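Local coordinates for protein O-methyltransferase (PDB 2GPY) that probably transfers a methyl group from S-adenosylmethionine to a hydroxyl oxygen of a substrate that has not been identified, at residues K14-R19 with M38-M43; L49-A54 with Q74-A79; S68-A73 with K99-E104; E108-D113 with E119-Y124. All coordinates share one frame; numbering follows the deposited sequence.

Contact 1: residues K14-R19 with M38-M43; sequences KQIPAR and MDLLGM
The loop around I16 runs past the first turn of helix 40-53, with the CA atoms of I16 and L41 7.2 Å apart and no backbone hydrogen bond between the two segments. I16 lays one branch on the helix: CG2 lies 3.6 Å from L41 CD1 and also meets L40 CD2, a pair modelled too close for its separation to be trusted. With chi1 at 56°, CG1 falls between the backbone N and the carbonyl carbon, while CG2 sits beside the N and turns to the helix. I16 crosses both leucines at about a right angle.

L40 carries its other methyl to R19, whose side chain comes from the opposite direction. CD1 of L40 stands 3.4 Å above one face of the R19 guanidinium, toward the rim and closest to NH2. The arginine reaches this position by bending at chi2 and chi3. There NH1 of R19 donates to P17 O over 2.9 Å; the acceptor lies in the guanidinium plane, but the donor stands 42° out of the carbonyl plane. A salt bridge from NH2 to E27 gives the group a second anchor. At the N-cap of the helix, D39 OD2 accepts from G42 N (3.0 Å). Q15, in the same loop as R19, bonds R200 and I201 of the second subunit, and L41 packs on that same R200.

Across the contact all meetings are apolar or methyl over guanidinium; two of the polar bonds that orient R19 come from P17 of its own loop and E27 of helix 21-32, while L40 lays a methyl over its face.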
loop_
_atom_site.group_PDB
_atom_site.type_symbol
_atom_site.label_atom_id
_atom_site.label_comp_id
_atom_site.label_asym_id
_atom_site.label_seq_id
_atom_site.Cartn_x
_atom_site.Cartn_y
_atom_site.Cartn_z
ATOM N N LYS B 14 1.035 -14.908 -13.894
ATOM C CA LYS B 14 0.339 -14.599 -15.140
ATOM C C LYS B 14 -0.586 -13.385 -15.071
ATOM O O LYS B 14 -1.230 -13.051 -16.064
ATOM C CB LYS B 14 -0.454 -15.826 -15.622
ATOM C CG LYS B 14 0.353 -16.834 -16.430
ATOM C CD LYS B 14 0.418 -16.465 -17.920
ATOM C CE LYS B 14 1.638 -15.599 -18.248
ATOM N NZ LYS B 14 1.598 -15.069 -19.636
ATOM N N GLN B 15 -0.644 -12.734 -13.910
ATOM C CA GLN B 15 -1.602 -11.649 -13.674
ATOM C C GLN B 15 -1.220 -10.341 -14.393
ATOM O O GLN B 15 -0.775 -9.376 -13.757
ATOM C CB GLN B 15 -1.788 -11.417 -12.165
ATOM C CG GLN B 15 -3.087 -10.685 -11.809
ATOM C CD GLN B 15 -3.238 -10.378 -10.318
ATOM O OE1 GLN B 15 -4.333 -10.060 -9.861
ATOM N NE2 GLN B 15 -2.142 -10.456 -9.566
ATOM N N ILE B 16 -1.411 -10.312 -15.716
ATOM C CA ILE B 16 -0.967 -9.188 -16.560
ATOM C C ILE B 16 -1.953 -8.905 -17.703
ATOM O O ILE B 16 -2.167 -9.767 -18.553
ATOM C CB ILE B 16 0.453 -9.443 -17.161
ATOM C CG1 ILE B 16 0.504 -10.762 -17.957
ATOM C CG2 ILE B 16 1.514 -9.457 -16.067
ATOM C CD1 ILE B 16 1.839 -11.026 -18.691
ATOM N N PRO B 17 -2.569 -7.706 -17.721
ATOM C CA PRO B 17 -3.364 -7.269 -18.879
ATOM C C PRO B 17 -2.531 -6.587 -19.971
ATOM O O PRO B 17 -1.516 -5.965 -19.667
ATOM C CB PRO B 17 -4.332 -6.245 -18.281
ATOM C CG PRO B 17 -3.778 -5.883 -16.937
ATOM C CD PRO B 17 -2.566 -6.704 -16.645
ATOM N N ALA B 18 -2.980 -6.690 -21.225
ATOM C CA ALA B 18 -2.300 -6.029 -22.352
ATOM C C ALA B 18 -2.203 -4.509 -22.182
ATOM O O ALA B 18 -3.123 -3.853 -21.669
ATOM C CB ALA B 18 -2.977 -6.372 -23.678
ATOM N N ARG B 19 -1.065 -3.960 -22.588
ATOM C CA ARG B 19 -0.865 -2.523 -22.548
ATOM C C ARG B 19 -1.235 -1.981 -23.938
ATOM O O ARG B 19 -1.427 -2.754 -24.873
ATOM C CB ARG B 19 0.591 -2.188 -22.171
ATOM C CG ARG B 19 0.971 -2.269 -20.655
ATOM C CD ARG B 19 1.134 -3.699 -20.147
ATOM N NE ARG B 19 2.214 -4.416 -20.830
ATOM C CZ ARG B 19 2.177 -5.702 -21.179
ATOM N NH1 ARG B 19 1.102 -6.445 -20.923
ATOM N NH2 ARG B 19 3.215 -6.246 -21.805
HETATM N N MSE B 38 11.328 -1.041 -15.192
HETATM C CA MSE B 38 10.728 -1.879 -14.162
HETATM C C MSE B 38 10.100 -3.098 -14.785
HETATM O O MSE B 38 9.425 -3.015 -15.819
HETATM C CB MSE B 38 9.660 -1.108 -13.360
HETATM C CG MSE B 38 9.397 -1.732 -12.033
HETATM SE SE MSE B 38 8.212 -0.563 -11.027
HETATM C CE MSE B 38 8.301 -1.599 -9.441
ATOM N N ASP B 39 10.331 -4.245 -14.155
ATOM C CA ASP B 39 9.776 -5.496 -14.621
ATOM C C ASP B 39 8.265 -5.420 -14.585
ATOM O O ASP B 39 7.684 -4.683 -13.780
ATOM C CB ASP B 39 10.267 -6.665 -13.769
ATOM C CG ASP B 39 9.661 -6.678 -12.385
ATOM O OD1 ASP B 39 10.105 -5.888 -11.514
ATOM O OD2 ASP B 39 8.738 -7.502 -12.165
ATOM N N LEU B 40 7.630 -6.179 -15.467
ATOM C CA LEU B 40 6.201 -6.027 -15.680
ATOM C C LEU B 40 5.331 -6.337 -14.449
ATOM O O LEU B 40 4.382 -5.600 -14.158
ATOM C CB LEU B 40 5.785 -6.913 -16.852
ATOM C CG LEU B 40 4.468 -6.648 -17.570
ATOM C CD1 LEU B 40 4.437 -7.455 -18.874
ATOM C CD2 LEU B 40 3.307 -7.017 -16.721
ATOM N N LEU B 41 5.602 -7.454 -13.775
ATOM C CA LEU B 41 4.844 -7.777 -12.561
ATOM C C LEU B 41 5.003 -6.796 -11.428
ATOM O O LEU B 41 4.016 -6.467 -10.788
ATOM C CB LEU B 41 5.064 -9.214 -12.090
ATOM C CG LEU B 41 3.682 -9.901 -12.142
ATOM C CD1 LEU B 41 3.505 -10.740 -13.360
ATOM C CD2 LEU B 41 3.454 -10.735 -10.912
ATOM N N GLY B 42 6.220 -6.314 -11.187
ATOM C CA GLY B 42 6.443 -5.233 -10.213
ATOM C C GLY B 42 5.695 -3.959 -10.591
ATOM O O GLY B 42 5.161 -3.245 -9.727
HETATM N N MSE B 43 5.693 -3.651 -11.887
HETATM C CA MSE B 43 5.070 -2.418 -12.362
HETATM C C MSE B 43 3.565 -2.492 -12.120
HETATM O O MSE B 43 2.956 -1.528 -11.662
HETATM C CB MSE B 43 5.382 -2.175 -13.862
HETATM C CG MSE B 43 4.524 -1.035 -14.423
HETATM SE SE MSE B 43 5.089 0.659 -13.615
HETATM C CE MSE B 43 6.187 0.804 -14.433
#

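Contact 2: residues L49-A54 with Q74-A79; sequences LLKMAA and QALPEA
L76 reaches over to the last turns of helix 40-53 and plants both its methyls there. CD1 lies 3.9 Å from L50 CB, and CD2 sits against the helix backbone itself, 3.9 Å from K51 CA and equally near the carbonyl oxygen of L50. With chi1 at -62°, CG of L76 stands beside its backbone N, and this puts the fork of the leucine onto the helix. L50 and L76 are both buried, and P55 touches each of them, so this is the tight half of the contact. The CA atoms of K51 and L76 are only 6.6 Å apart. L76 is the first residue past helix 67-75 to leave helical angles, and a type I turn from L76 to A79, with A79 N bonded to L76 O, swings the chain away toward strand 80-85.

The looser half, formed by partly exposed residues, belongs to K51 and A75. The aliphatic chain of the lysine runs past the end of helix 67-75, CG 3.8 Å from A75 O and CE 3.9 Å from A75 CB. No hydrogen bond joins the segments; K51 NZ goes instead to a salt bridge with D198 of the second subunit, and a bound zinc ion lies about 3 Å from the side chain. With an alanine here instead of K51, D198 of the second subunit would probably lose this positive partner and A75 its aliphatic cover.

The chemistry therefore divides the work: the methyls of L76, just past the end of helix 67-75, join that end to helix 40-53, while the charged end of K51 faces the second subunit, close to a bound zinc ion.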
loop_
_atom_site.group_PDB
_atom_site.type_symbol
_atom_site.label_atom_id
_atom_site.label_comp_id
_atom_site.label_asym_id
_atom_site.label_seq_id
_atom_site.Cartn_x
_atom_site.Cartn_y
_atom_site.Cartn_z
ATOM N N LEU B 49 -0.916 -0.283 -6.159
ATOM C CA LEU B 49 -0.671 0.311 -4.839
ATOM C C LEU B 49 -0.783 1.840 -4.913
ATOM O O LEU B 49 -1.335 2.486 -4.014
ATOM C CB LEU B 49 0.699 -0.096 -4.319
ATOM C CG LEU B 49 0.912 -1.595 -4.013
ATOM C CD1 LEU B 49 2.402 -1.822 -3.788
ATOM C CD2 LEU B 49 0.096 -2.086 -2.846
ATOM N N LEU B 50 -0.280 2.423 -5.990
ATOM C CA LEU B 50 -0.451 3.859 -6.197
ATOM C C LEU B 50 -1.924 4.245 -6.292
ATOM O O LEU B 50 -2.330 5.243 -5.702
ATOM C CB LEU B 50 0.311 4.344 -7.436
ATOM C CG LEU B 50 1.836 4.384 -7.356
ATOM C CD1 LEU B 50 2.442 4.509 -8.759
ATOM C CD2 LEU B 50 2.327 5.518 -6.458
ATOM N N LYS B 51 -2.728 3.493 -7.053
ATOM C CA LYS B 51 -4.138 3.816 -7.189
ATOM C C LYS B 51 -4.810 3.790 -5.832
ATOM O O LYS B 51 -5.731 4.586 -5.556
ATOM C CB LYS B 51 -4.869 2.843 -8.131
ATOM C CG LYS B 51 -4.492 2.988 -9.613
ATOM C CD LYS B 51 -5.321 1.999 -10.403
ATOM C CE LYS B 51 -4.584 1.488 -11.601
ATOM N NZ LYS B 51 -5.537 0.600 -12.407
HETATM N N MSE B 52 -4.350 2.866 -4.990
HETATM C CA MSE B 52 -4.889 2.697 -3.668
HETATM C C MSE B 52 -4.576 3.918 -2.803
HETATM O O MSE B 52 -5.422 4.357 -2.010
HETATM C CB MSE B 52 -4.260 1.439 -3.055
HETATM C CG MSE B 52 -4.935 0.942 -1.919
HETATM SE SE MSE B 52 -3.966 -0.575 -1.162
HETATM C CE MSE B 52 -3.090 -1.152 -2.481
ATOM N N ALA B 53 -3.346 4.417 -2.916
ATOM C CA ALA B 53 -2.900 5.608 -2.192
ATOM C C ALA B 53 -3.392 6.932 -2.781
ATOM O O ALA B 53 -3.409 7.924 -2.065
ATOM C CB ALA B 53 -1.398 5.620 -2.078
ATOM N N ALA B 54 -3.766 6.954 -4.069
ATOM C CA ALA B 54 -4.369 8.142 -4.734
ATOM C C ALA B 54 -3.519 9.430 -4.629
ATOM O O ALA B 54 -4.030 10.497 -4.232
ATOM C CB ALA B 54 -5.823 8.393 -4.243
ATOM N N GLN B 74 -0.818 7.361 -16.705
ATOM C CA GLN B 74 -1.995 6.690 -17.260
ATOM C C GLN B 74 -2.851 6.063 -16.160
ATOM O O GLN B 74 -4.089 6.071 -16.262
ATOM C CB GLN B 74 -1.586 5.626 -18.268
ATOM C CG GLN B 74 -1.053 6.195 -19.563
ATOM C CD GLN B 74 -0.710 5.089 -20.543
ATOM O OE1 GLN B 74 -1.041 5.177 -21.719
ATOM N NE2 GLN B 74 -0.056 4.036 -20.059
ATOM N N ALA B 75 -2.217 5.532 -15.116
ATOM C CA ALA B 75 -2.969 4.859 -14.042
ATOM C C ALA B 75 -3.663 5.849 -13.122
ATOM O O ALA B 75 -4.649 5.506 -12.463
ATOM C CB ALA B 75 -2.047 3.955 -13.221
ATOM N N LEU B 76 -3.100 7.062 -13.043
ATOM C CA LEU B 76 -3.546 8.125 -12.148
ATOM C C LEU B 76 -3.850 9.393 -12.965
ATOM O O LEU B 76 -3.076 10.358 -12.945
ATOM C CB LEU B 76 -2.444 8.419 -11.121
ATOM C CG LEU B 76 -2.046 7.256 -10.183
ATOM C CD1 LEU B 76 -0.653 7.475 -9.557
ATOM C CD2 LEU B 76 -3.123 7.048 -9.100
ATOM N N PRO B 77 -4.997 9.417 -13.652
ATOM C CA PRO B 77 -5.284 10.523 -14.625
ATOM C C PRO B 77 -5.305 11.931 -14.009
ATOM O O PRO B 77 -5.135 12.925 -14.722
ATOM C CB PRO B 77 -6.663 10.160 -15.190
ATOM C CG PRO B 77 -6.880 8.672 -14.799
ATOM C CD PRO B 77 -6.095 8.436 -13.556
ATOM N N GLU B 78 -5.503 12.001 -12.698
ATOM C CA GLU B 78 -5.524 13.274 -11.969
ATOM C C GLU B 78 -4.155 13.776 -11.472
ATOM O O GLU B 78 -4.012 14.962 -11.129
ATOM C CB GLU B 78 -6.472 13.153 -10.777
ATOM C CG GLU B 78 -7.909 12.920 -11.173
ATOM C CD GLU B 78 -8.465 14.082 -11.958
ATOM O OE1 GLU B 78 -8.324 14.092 -13.209
ATOM O OE2 GLU B 78 -9.044 14.995 -11.319
ATOM N N ALA B 79 -3.164 12.892 -11.444
ATOM C CA ALA B 79 -1.901 13.196 -10.795
ATOM C C ALA B 79 -0.947 13.887 -11.755
ATOM O O ALA B 79 -1.103 13.816 -12.969
ATOM C CB ALA B 79 -1.244 11.907 -10.266
#

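Contact 3: residues S68-A73 with K99-E104; sequences SAIRMA and KALGLE
I70, on helix 67-75, packs against two leucines, L101 and L103, from the chain that follows helix 88-100. Its CB is the branch point, and chi1 at -73° sets the two arms apart, CG2 anti to the backbone N and CG1 beside it. CG2 does most of the touching: it lies 3.5 Å from L101 CD1 and 3.9 Å from L103 CD1, so it is shared by both leucine tips. CG1 comes within 4.1 Å of L103 CD1. At the end of the chain, CD1 of I70 meets L101 CD1 at 4.0 Å. Both leucines cross the isoleucine at about a right angle.

That two leucines so near in sequence can face the same side chain follows from how helix 88-100 ends. G102, with phi at 71°, is the C-prime residue of a Schellman motif, in which G102 N bonds K99 O (3.0 Å) and L103 N bonds V98 O. The reversal brings L103 back alongside V98 of the helix. The two helices are successive connections in the Rossmann-like fold of the family, lying side by side on one face of the sheet.

One turn along from I70, A73 CB touches L103 CD2 more loosely, at 4.4 Å. I70 is also met by H97 and V98 of helix 88-100, and by I23 and M26 of helix 21-32, while A73 O accepts a hydrogen bond from R106.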
loop_
_atom_site.group_PDB
_atom_site.type_symbol
_atom_site.label_atom_id
_atom_site.label_comp_id
_atom_site.label_asym_id
_atom_site.label_seq_id
_atom_site.Cartn_x
_atom_site.Cartn_y
_atom_site.Cartn_z
ATOM N N SER B 68 8.060 4.372 -16.709
ATOM C CA SER B 68 7.371 4.450 -15.402
ATOM C C SER B 68 6.548 5.734 -15.252
ATOM O O SER B 68 5.431 5.683 -14.744
ATOM C CB SER B 68 8.329 4.245 -14.220
ATOM O OG SER B 68 8.789 2.903 -14.187
ATOM N N ALA B 69 7.081 6.866 -15.721
ATOM C CA ALA B 69 6.371 8.145 -15.645
ATOM C C ALA B 69 5.062 8.016 -16.422
ATOM O O ALA B 69 3.997 8.407 -15.947
ATOM C CB ALA B 69 7.200 9.297 -16.230
ATOM N N ILE B 70 5.160 7.492 -17.644
ATOM C CA ILE B 70 3.992 7.288 -18.502
ATOM C C ILE B 70 2.948 6.368 -17.889
ATOM O O ILE B 70 1.767 6.725 -17.845
ATOM C CB ILE B 70 4.396 6.827 -19.928
ATOM C CG1 ILE B 70 4.996 8.034 -20.675
ATOM C CG2 ILE B 70 3.202 6.260 -20.686
ATOM C CD1 ILE B 70 5.770 7.669 -21.957
ATOM N N ARG B 71 3.371 5.192 -17.427
ATOM C CA ARG B 71 2.423 4.242 -16.880
ATOM C C ARG B 71 1.768 4.734 -15.593
ATOM O O ARG B 71 0.564 4.497 -15.370
ATOM C CB ARG B 71 3.112 2.899 -16.700
ATOM C CG ARG B 71 3.355 2.323 -18.091
ATOM C CD ARG B 71 3.218 0.863 -18.158
ATOM N NE ARG B 71 1.886 0.399 -17.780
ATOM C CZ ARG B 71 1.652 -0.837 -17.378
ATOM N NH1 ARG B 71 2.654 -1.690 -17.338
ATOM N NH2 ARG B 71 0.418 -1.226 -17.010
HETATM N N MSE B 72 2.525 5.461 -14.764
HETATM C CA MSE B 72 1.909 6.108 -13.590
HETATM C C MSE B 72 0.896 7.195 -13.965
HETATM O O MSE B 72 -0.214 7.259 -13.365
HETATM C CB MSE B 72 2.972 6.716 -12.645
HETATM C CG MSE B 72 3.835 5.638 -12.014
HETATM SE SE MSE B 72 5.094 6.373 -10.655
HETATM C CE MSE B 72 6.279 7.442 -11.829
ATOM N N ALA B 73 1.255 8.043 -14.940
ATOM C CA ALA B 73 0.326 9.079 -15.392
ATOM C C ALA B 73 -0.956 8.449 -15.947
ATOM O O ALA B 73 -2.049 8.948 -15.699
ATOM C CB ALA B 73 0.978 10.001 -16.457
ATOM N N LYS B 99 5.229 13.012 -25.352
ATOM C CA LYS B 99 4.501 13.744 -26.373
ATOM C C LYS B 99 3.627 12.817 -27.211
ATOM O O LYS B 99 2.478 13.157 -27.520
ATOM C CB LYS B 99 5.466 14.505 -27.291
ATOM C CG LYS B 99 5.990 15.814 -26.701
ATOM C CD LYS B 99 7.038 16.486 -27.617
ATOM C CE LYS B 99 6.382 17.341 -28.685
ATOM N NZ LYS B 99 7.363 18.248 -29.392
ATOM N N ALA B 100 4.169 11.651 -27.579
ATOM C CA ALA B 100 3.433 10.667 -28.384
ATOM C C ALA B 100 2.059 10.352 -27.804
ATOM O O ALA B 100 1.090 10.153 -28.554
ATOM C CB ALA B 100 4.231 9.388 -28.488
ATOM N N LEU B 101 2.005 10.270 -26.470
ATOM C CA LEU B 101 0.825 9.856 -25.755
ATOM C C LEU B 101 -0.004 11.023 -25.252
ATOM O O LEU B 101 -0.964 10.811 -24.534
ATOM C CB LEU B 101 1.188 8.880 -24.622
ATOM C CG LEU B 101 1.868 7.625 -25.189
ATOM C CD1 LEU B 101 2.560 6.840 -24.106
ATOM C CD2 LEU B 101 0.816 6.734 -25.983
ATOM N N GLY B 102 0.358 12.242 -25.615
ATOM C CA GLY B 102 -0.444 13.416 -25.245
ATOM C C GLY B 102 -0.356 13.723 -23.751
ATOM O O GLY B 102 -1.271 14.304 -23.193
ATOM N N LEU B 103 0.760 13.371 -23.124
ATOM C CA LEU B 103 0.886 13.464 -21.653
ATOM C C LEU B 103 1.721 14.651 -21.122
ATOM O O LEU B 103 1.993 14.751 -19.913
ATOM C CB LEU B 103 1.413 12.139 -21.084
ATOM C CG LEU B 103 0.459 10.932 -21.200
ATOM C CD1 LEU B 103 1.190 9.587 -20.806
ATOM C CD2 LEU B 103 -0.745 11.143 -20.308
ATOM N N GLU B 104 2.111 15.566 -21.997
ATOM C CA GLU B 104 3.028 16.629 -21.587
ATOM C C GLU B 104 2.473 17.550 -20.488
ATOM O O GLU B 104 3.246 18.155 -19.719
ATOM C CB GLU B 104 3.455 17.468 -22.794
ATOM C CG GLU B 104 4.970 17.559 -22.897
ATOM C CD GLU B 104 5.446 18.401 -24.063
ATOM O OE1 GLU B 104 4.595 18.869 -24.866
ATOM O OE2 GLU B 104 6.672 18.597 -24.174
#

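Contact 4: residues E108-D113 with E119-Y124; sequences ELLFGD and EKLELY
E108 and Y124 make the polar part of the contact, their side chains meeting from opposite directions. The phenol OH of Y124 donates to E108 OE2 in a short hydrogen bond of 2.5 Å. The donor approaches from 36° above the carboxylate plane. The acid lies at the edge of the ring, E108 CD in the ring plane and OE1 3.2 Å from Y124 CE2; carboxylate and ring planes are 30° apart. E108 can span this gap because its chain is stretched out, CG anti to the backbone N (chi1 -180°) and extended beyond. Were the acid an alanine, the Y124 hydroxyl would probably be left without this acceptor and the ring freer to shift. K120 is no salt-bridge partner of E108, its NZ standing 6.2 Å from E108 OE2, although its positive charge may favour the ionised form of the carboxylate.

The apolar part centres on L110. Its CD1 meets L121 CD1 tip to tip at 3.9 Å, and CD2 lies 3.9 Å from K120 CE, an aliphatic carbon of the lysine. Y124 OH is a more distant neighbour of L110 CD1, at 4.2 Å. The backbones stay well apart, the CA atoms of L110 and L121 being 10.2 Å from each other, so side chains alone bridge the gap.

Strand 107-111 is the outermost of the sheet at this end within the chain, bonded on its inner side to strand 80-85. Helix 118-122 and the residues just after it lie across the face to which E108 and L110 point, with L121 on I84 and L59 and Y124 on V82, whereas L109 turns to helix 88-100 on the other face.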
loop_
_atom_site.group_PDB
_atom_site.type_symbol
_atom_site.label_atom_id
_atom_site.label_comp_id
_atom_site.label_asym_id
_atom_site.label_seq_id
_atom_site.Cartn_x
_atom_site.Cartn_y
_atom_site.Cartn_z
ATOM N N GLU B 108 6.184 16.347 -16.229
ATOM C CA GLU B 108 7.209 17.384 -16.426
ATOM C C GLU B 108 8.585 16.710 -16.381
ATOM O O GLU B 108 8.954 16.139 -15.370
ATOM C CB GLU B 108 7.126 18.466 -15.338
ATOM C CG GLU B 108 8.188 19.571 -15.523
ATOM C CD GLU B 108 8.194 20.626 -14.416
ATOM O OE1 GLU B 108 7.350 20.574 -13.490
ATOM O OE2 GLU B 108 9.059 21.527 -14.483
ATOM N N LEU B 109 9.331 16.768 -17.474
ATOM C CA LEU B 109 10.615 16.084 -17.506
ATOM C C LEU B 109 11.736 17.092 -17.338
ATOM O O LEU B 109 11.804 18.094 -18.050
ATOM C CB LEU B 109 10.825 15.327 -18.829
ATOM C CG LEU B 109 9.831 14.224 -19.165
ATOM C CD1 LEU B 109 10.299 13.559 -20.479
ATOM C CD2 LEU B 109 9.752 13.200 -18.005
ATOM N N LEU B 110 12.619 16.798 -16.405
ATOM C CA LEU B 110 13.744 17.657 -16.148
ATOM C C LEU B 110 15.006 16.925 -16.587
ATOM O O LEU B 110 15.192 15.740 -16.326
ATOM C CB LEU B 110 13.811 18.043 -14.670
ATOM C CG LEU B 110 12.644 18.874 -14.104
ATOM C CD1 LEU B 110 12.905 19.209 -12.645
ATOM C CD2 LEU B 110 12.439 20.144 -14.905
ATOM N N PHE B 111 15.842 17.644 -17.306
ATOM C CA PHE B 111 17.099 17.112 -17.713
ATOM C C PHE B 111 18.147 17.671 -16.783
ATOM O O PHE B 111 18.418 18.875 -16.796
ATOM C CB PHE B 111 17.387 17.558 -19.136
ATOM C CG PHE B 111 18.762 17.246 -19.585
ATOM C CD1 PHE B 111 19.245 15.943 -19.517
ATOM C CD2 PHE B 111 19.590 18.258 -20.088
ATOM C CE1 PHE B 111 20.550 15.655 -19.957
ATOM C CE2 PHE B 111 20.868 17.969 -20.507
ATOM C CZ PHE B 111 21.347 16.653 -20.440
ATOM N N GLY B 112 18.799 16.795 -16.036
ATOM C CA GLY B 112 19.875 17.259 -15.176
ATOM C C GLY B 112 20.308 16.199 -14.219
ATOM O O GLY B 112 19.742 15.122 -14.180
ATOM N N ASP B 113 21.332 16.520 -13.438
ATOM C CA ASP B 113 21.774 15.665 -12.352
ATOM C C ASP B 113 20.924 15.972 -11.119
ATOM O O ASP B 113 20.974 17.094 -10.596
ATOM C CB ASP B 113 23.246 15.981 -12.063
ATOM C CG ASP B 113 23.863 15.051 -11.024
ATOM O OD1 ASP B 113 23.200 14.700 -10.029
ATOM O OD2 ASP B 113 25.048 14.701 -11.210
ATOM N N GLU B 119 17.872 22.484 -5.056
ATOM C CA GLU B 119 17.389 23.844 -4.805
ATOM C C GLU B 119 16.239 24.237 -5.740
ATOM O O GLU B 119 15.342 24.986 -5.346
ATOM C CB GLU B 119 18.539 24.862 -4.886
ATOM C CG GLU B 119 19.875 24.386 -4.297
ATOM C CD GLU B 119 20.036 24.686 -2.812
ATOM O OE1 GLU B 119 19.196 24.239 -1.990
ATOM O OE2 GLU B 119 21.026 25.372 -2.463
ATOM N N LYS B 120 16.265 23.716 -6.966
ATOM C CA LYS B 120 15.194 23.908 -7.940
ATOM C C LYS B 120 13.929 23.194 -7.459
ATOM O O LYS B 120 12.817 23.729 -7.497
ATOM C CB LYS B 120 15.620 23.306 -9.284
ATOM C CG LYS B 120 14.672 23.560 -10.437
ATOM C CD LYS B 120 15.081 22.733 -11.646
ATOM C CE LYS B 120 14.161 22.965 -12.835
ATOM N NZ LYS B 120 14.628 24.130 -13.657
ATOM N N LEU B 121 14.108 21.969 -7.001
ATOM C CA LEU B 121 12.967 21.162 -6.609
ATOM C C LEU B 121 12.333 21.579 -5.292
ATOM O O LEU B 121 11.136 21.384 -5.098
ATOM C CB LEU B 121 13.330 19.682 -6.682
ATOM C CG LEU B 121 13.045 19.377 -8.163
ATOM C CD1 LEU B 121 14.252 18.908 -8.974
ATOM C CD2 LEU B 121 11.829 18.485 -8.304
ATOM N N GLU B 122 13.123 22.175 -4.405
ATOM C CA GLU B 122 12.597 22.741 -3.170
ATOM C C GLU B 122 11.488 23.743 -3.449
ATOM O O GLU B 122 10.591 23.916 -2.626
ATOM C CB GLU B 122 13.712 23.408 -2.363
ATOM C CG GLU B 122 14.426 22.474 -1.402
ATOM C CD GLU B 122 15.900 22.810 -1.237
ATOM O OE1 GLU B 122 16.237 24.008 -1.140
ATOM O OE2 GLU B 122 16.724 21.869 -1.203
ATOM N N LEU B 123 11.554 24.392 -4.609
ATOM C CA LEU B 123 10.579 25.416 -5.002
ATOM C C LEU B 123 9.187 24.825 -5.240
ATOM O O LEU B 123 8.186 25.510 -5.050
ATOM C CB LEU B 123 11.047 26.195 -6.253
ATOM C CG LEU B 123 12.349 27.029 -6.296
ATOM C CD1 LEU B 123 12.442 27.847 -7.594
ATOM C CD2 LEU B 123 12.514 27.951 -5.089
ATOM N N TYR B 124 9.132 23.549 -5.639
ATOM C CA TYR B 124 7.874 22.888 -5.956
ATOM C C TYR B 124 7.085 22.561 -4.690
ATOM O O TYR B 124 7.665 22.402 -3.618
ATOM C CB TYR B 124 8.131 21.570 -6.715
ATOM C CG TYR B 124 8.576 21.702 -8.168
ATOM C CD1 TYR B 124 9.747 22.384 -8.503
ATOM C CD2 TYR B 124 7.846 21.097 -9.200
ATOM C CE1 TYR B 124 10.166 22.496 -9.832
ATOM C CE2 TYR B 124 8.260 21.197 -10.535
ATOM C CZ TYR B 124 9.416 21.890 -10.839
ATOM O OH TYR B 124 9.831 22.002 -12.142
#

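In the fold
The contacts lie around a seven-stranded sheet whose order, 3-2-1-4-5-7-6, is that of class I S-adenosylmethionine-dependent methyltransferases. Contacts 1 and 2 both use helix 40-53, their centres about 16 Å apart, and both reach the second subunit. Contact 2 shares helix 67-75 with contact 3 (centres about 13 Å apart), and their segments alternate along the chain; L50 against M72 joins them. Contact 3 also touches contact 1, through M43 on S68 and R71. These three gather helices 40-53, 67-75 and 88-100, with adjoining loops, on one face; contacts 1 and 2 tie it to the subunit interface. Contact 4 comes last, its centre about 29 Å from that of contact 1, and closes the opposite face within the subunit.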